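Local coordinates for protein cytosine deaminase (Klebsiella pneumoniae, PDB 4R85) that probably deaminates 5-methylcytosine and cytosine at an iron-containing active site of an amidohydrolase fold, at residues Leu17-Ile27 with Gly363-Leu372. Numbering follows the deposited sequence.
Sequences LDLQDGIIHRI and GLAEGRPANL
Ile24 and the 363-372 loop are joined first by backbone hydrogen bonds: Ile24 N gives its hydrogen to Arg368 O at 2.8 Å, and Ile24 O takes one from Gly367 N. Two residues back, Gly22 O accepts from Ala370 N; this bond and that of Ile24 N flank Ile23 and Pro369, which form a single antiparallel bridge. Gly367, with a positive phi of 96°, suits the type II turn Ala365-Arg368, as Gly22 suits the type I' turn of the hairpin. Glu366 continues the pairing with its extended side chain: OE2 accepts from Ile27 N at 2.9 Å on the anti side, 23° out of the carboxylate plane, replacing a backbone carbonyl. The hairpin belongs to a small β-sheet beside the amidohydrolase barrel, with strand 23-29 outermost, and the loop leading into strand 372-375 lies along that edge. In the apolar packing, Ile24 CD1 touches Leu364 CD2 at 4.1 Å; the beta-branched chain, CG1 beside the backbone N (chi1 -56°), carries CD1 into the curled loop. There CD1 also lies against the carbonyls Ala365 O and Pro369 O. On the neighbouring strand, Leu19 CD1 lies 3.6 Å from Leu372 CD2 and against the small Ala370 CB, while Leu17 CD1 meets Leu372 CD1.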
loop_
_atom_site.group_PDB
_atom_site.type_symbol
_atom_site.label_atom_id
_atom_site.label_comp_id
_atom_site.label_asym_id
_atom_site.label_seq_id
_atom_site.Cartn_x
_atom_site.Cartn_y
_atom_site.Cartn_z
ATOM N N LEU A 17 0.936 -9.794 -31.579
ATOM C CA LEU A 17 1.900 -10.789 -31.144
ATOM C C LEU A 17 1.464 -12.165 -31.630
ATOM O O LEU A 17 0.329 -12.587 -31.392
ATOM C CB LEU A 17 2.002 -10.795 -29.608
ATOM C CG LEU A 17 1.911 -9.423 -28.932
ATOM C CD1 LEU A 17 1.981 -9.564 -27.417
ATOM C CD2 LEU A 17 3.012 -8.512 -29.425
ATOM N N ASP A 18 2.362 -12.861 -32.318
ATOM C CA ASP A 18 2.073 -14.190 -32.837
ATOM C C ASP A 18 2.829 -15.227 -32.030
ATOM O O ASP A 18 4.060 -15.205 -31.980
ATOM C CB ASP A 18 2.466 -14.292 -34.313
ATOM C CG ASP A 18 1.548 -13.495 -35.216
ATOM O OD1 ASP A 18 0.333 -13.432 -34.919
ATOM O OD2 ASP A 18 2.038 -12.932 -36.221
ATOM N N LEU A 19 2.086 -16.120 -31.381
ATOM C CA LEU A 19 2.684 -17.155 -30.546
ATOM C C LEU A 19 2.537 -18.501 -31.235
ATOM O O LEU A 19 1.467 -18.839 -31.744
ATOM C CB LEU A 19 2.018 -17.188 -29.171
ATOM C CG LEU A 19 1.925 -15.840 -28.453
ATOM C CD1 LEU A 19 1.366 -16.021 -27.047
ATOM C CD2 LEU A 19 3.274 -15.147 -28.413
ATOM N N GLN A 20 3.613 -19.272 -31.253
ATOM C CA GLN A 20 3.609 -20.526 -31.983
ATOM C C GLN A 20 4.633 -21.469 -31.386
ATOM O O GLN A 20 5.757 -21.064 -31.115
ATOM C CB GLN A 20 3.930 -20.255 -33.448
ATOM C CG GLN A 20 3.997 -21.476 -34.322
ATOM C CD GLN A 20 4.202 -21.108 -35.776
ATOM O OE1 GLN A 20 3.776 -20.039 -36.224
ATOM N NE2 GLN A 20 4.870 -21.982 -36.519
ATOM N N ASP A 21 4.236 -22.720 -31.178
ATOM C CA ASP A 21 5.136 -23.733 -30.628
ATOM C C ASP A 21 5.808 -23.278 -29.331
ATOM O O ASP A 21 7.010 -23.474 -29.142
ATOM C CB ASP A 21 6.187 -24.139 -31.667
ATOM C CG ASP A 21 5.574 -24.818 -32.875
ATOM O OD1 ASP A 21 6.113 -24.663 -33.993
ATOM O OD2 ASP A 21 4.545 -25.505 -32.703
ATOM N N GLY A 22 5.028 -22.653 -28.453
ATOM C CA GLY A 22 5.510 -22.251 -27.142
ATOM C C GLY A 22 6.436 -21.048 -27.125
ATOM O O GLY A 22 6.904 -20.641 -26.064
ATOM N N ILE A 23 6.714 -20.476 -28.289
ATOM C CA ILE A 23 7.586 -19.306 -28.351
ATOM C C ILE A 23 6.917 -18.109 -29.025
ATOM O O ILE A 23 5.889 -18.241 -29.686
ATOM C CB ILE A 23 8.938 -19.627 -29.043
ATOM C CG1 ILE A 23 8.715 -20.229 -30.428
ATOM C CG2 ILE A 23 9.763 -20.580 -28.188
ATOM C CD1 ILE A 23 8.830 -19.229 -31.567
ATOM N N ILE A 24 7.500 -16.935 -28.822
ATOM C CA ILE A 24 7.049 -15.725 -29.488
ATOM C C ILE A 24 7.571 -15.728 -30.924
ATOM O O ILE A 24 8.744 -15.454 -31.169
ATOM C CB ILE A 24 7.568 -14.478 -28.751
ATOM C CG1 ILE A 24 7.137 -14.525 -27.282
ATOM C CG2 ILE A 24 7.066 -13.213 -29.417
ATOM C CD1 ILE A 24 7.818 -13.504 -26.413
ATOM N N HIS A 25 6.699 -16.038 -31.871
ATOM C CA HIS A 25 7.127 -16.171 -33.258
ATOM C C HIS A 25 7.317 -14.827 -33.963
ATOM O O HIS A 25 8.240 -14.662 -34.757
ATOM C CB HIS A 25 6.159 -17.058 -34.046
ATOM C CG HIS A 25 6.609 -17.333 -35.447
ATOM N ND1 HIS A 25 6.275 -16.519 -36.509
ATOM C CD2 HIS A 25 7.378 -18.322 -35.960
ATOM C CE1 HIS A 25 6.814 -16.999 -37.615
ATOM N NE2 HIS A 25 7.489 -18.092 -37.310
ATOM N N ARG A 26 6.447 -13.867 -33.664
ATOM C CA ARG A 26 6.474 -12.586 -34.353
ATOM C C ARG A 26 5.805 -11.482 -33.537
ATOM O O ARG A 26 4.758 -11.692 -32.929
ATOM C CB ARG A 26 5.788 -12.708 -35.721
ATOM C CG ARG A 26 5.946 -11.485 -36.610
ATOM C CD ARG A 26 4.905 -11.458 -37.728
ATOM N NE ARG A 26 5.243 -12.323 -38.857
ATOM C CZ ARG A 26 4.714 -13.525 -39.067
ATOM N NH1 ARG A 26 3.817 -14.017 -38.219
ATOM N NH2 ARG A 26 5.081 -14.237 -40.129
ATOM N N ILE A 27 6.427 -10.307 -33.529
ATOM C CA ILE A 27 5.840 -9.107 -32.948
ATOM C C ILE A 27 5.797 -8.040 -34.032
ATOM O O ILE A 27 6.834 -7.688 -34.595
ATOM C CB ILE A 27 6.689 -8.582 -31.784
ATOM C CG1 ILE A 27 6.788 -9.636 -30.678
ATOM C CG2 ILE A 27 6.112 -7.269 -31.244
ATOM C CD1 ILE A 27 7.862 -9.345 -29.659
ATOM N N GLY A 363 11.115 -12.155 -21.308
ATOM C CA GLY A 363 11.012 -10.944 -22.105
ATOM C C GLY A 363 10.231 -11.106 -23.393
ATOM O O GLY A 363 10.253 -12.168 -24.016
ATOM N N LEU A 364 9.538 -10.048 -23.805
ATOM C CA LEU A 364 8.772 -10.092 -25.047
ATOM C C LEU A 364 9.653 -9.776 -26.244
ATOM O O LEU A 364 9.714 -8.634 -26.699
ATOM C CB LEU A 364 7.579 -9.136 -25.001
ATOM C CG LEU A 364 6.622 -9.359 -23.828
ATOM C CD1 LEU A 364 5.339 -8.581 -24.030
ATOM C CD2 LEU A 364 6.326 -10.844 -23.642
ATOM N N ALA A 365 10.330 -10.804 -26.744
ATOM C CA ALA A 365 11.162 -10.701 -27.934
ATOM C C ALA A 365 10.928 -11.953 -28.751
ATOM O O ALA A 365 10.674 -13.026 -28.200
ATOM C CB ALA A 365 12.624 -10.603 -27.545
ATOM N N GLU A 366 11.009 -11.823 -30.069
ATOM C CA GLU A 366 10.843 -12.980 -30.937
ATOM C C GLU A 366 11.880 -14.047 -30.593
ATOM O O GLU A 366 13.035 -13.735 -30.325
ATOM C CB GLU A 366 10.933 -12.563 -32.401
ATOM C CG GLU A 366 9.830 -11.601 -32.808
ATOM C CD GLU A 366 9.963 -11.123 -34.245
ATOM O OE1 GLU A 366 10.917 -11.551 -34.932
ATOM O OE2 GLU A 366 9.108 -10.320 -34.687
ATOM N N GLY A 367 11.447 -15.302 -30.556
ATOM C CA GLY A 367 12.345 -16.398 -30.250
ATOM C C GLY A 367 12.323 -16.808 -28.792
ATOM O O GLY A 367 12.776 -17.894 -28.445
ATOM N N ARG A 368 11.798 -15.937 -27.936
ATOM C CA ARG A 368 11.735 -16.217 -26.498
ATOM C C ARG A 368 10.446 -16.964 -26.134
ATOM O O ARG A 368 9.495 -16.971 -26.921
ATOM C CB ARG A 368 11.888 -14.913 -25.697
ATOM C CG ARG A 368 13.181 -14.187 -26.028
ATOM C CD ARG A 368 13.614 -13.187 -24.971
ATOM N NE ARG A 368 14.812 -12.475 -25.423
ATOM C CZ ARG A 368 15.363 -11.439 -24.800
ATOM N NH1 ARG A 368 14.837 -10.976 -23.672
ATOM N NH2 ARG A 368 16.446 -10.860 -25.311
ATOM N N PRO A 369 10.420 -17.620 -24.957
ATOM C CA PRO A 369 9.230 -18.375 -24.548
ATOM C C PRO A 369 7.971 -17.517 -24.543
ATOM O O PRO A 369 8.014 -16.341 -24.161
ATOM C CB PRO A 369 9.564 -18.804 -23.117
ATOM C CG PRO A 369 11.041 -18.865 -23.082
ATOM C CD PRO A 369 11.518 -17.766 -23.983
ATOM N N ALA A 370 6.863 -18.109 -24.973
ATOM C CA ALA A 370 5.577 -17.425 -24.976
ATOM C C ALA A 370 4.975 -17.395 -23.572
ATOM O O ALA A 370 3.973 -18.060 -23.296
ATOM C CB ALA A 370 4.624 -18.089 -25.963
ATOM N N ASN A 371 5.615 -16.629 -22.690
ATOM C CA ASN A 371 5.128 -16.392 -21.346
ATOM C C ASN A 371 4.822 -14.912 -21.228
ATOM O O ASN A 371 5.734 -14.088 -21.303
ATOM C CB ASN A 371 6.199 -16.752 -20.312
ATOM C CG ASN A 371 6.684 -18.186 -20.434
ATOM O OD1 ASN A 371 6.005 -19.041 -21.001
ATOM N ND2 ASN A 371 7.865 -18.458 -19.890
ATOM N N LEU A 372 3.551 -14.572 -21.049
ATOM C CA LEU A 372 3.153 -13.173 -20.991
ATOM C C LEU A 372 1.776 -12.964 -20.364
ATOM O O LEU A 372 0.985 -13.907 -20.224
ATOM C CB LEU A 372 3.187 -12.551 -22.395
ATOM C CG LEU A 372 2.112 -12.992 -23.393
ATOM C CD1 LEU A 372 1.942 -11.946 -24.480
ATOM C CD2 LEU A 372 2.448 -14.335 -24.020
#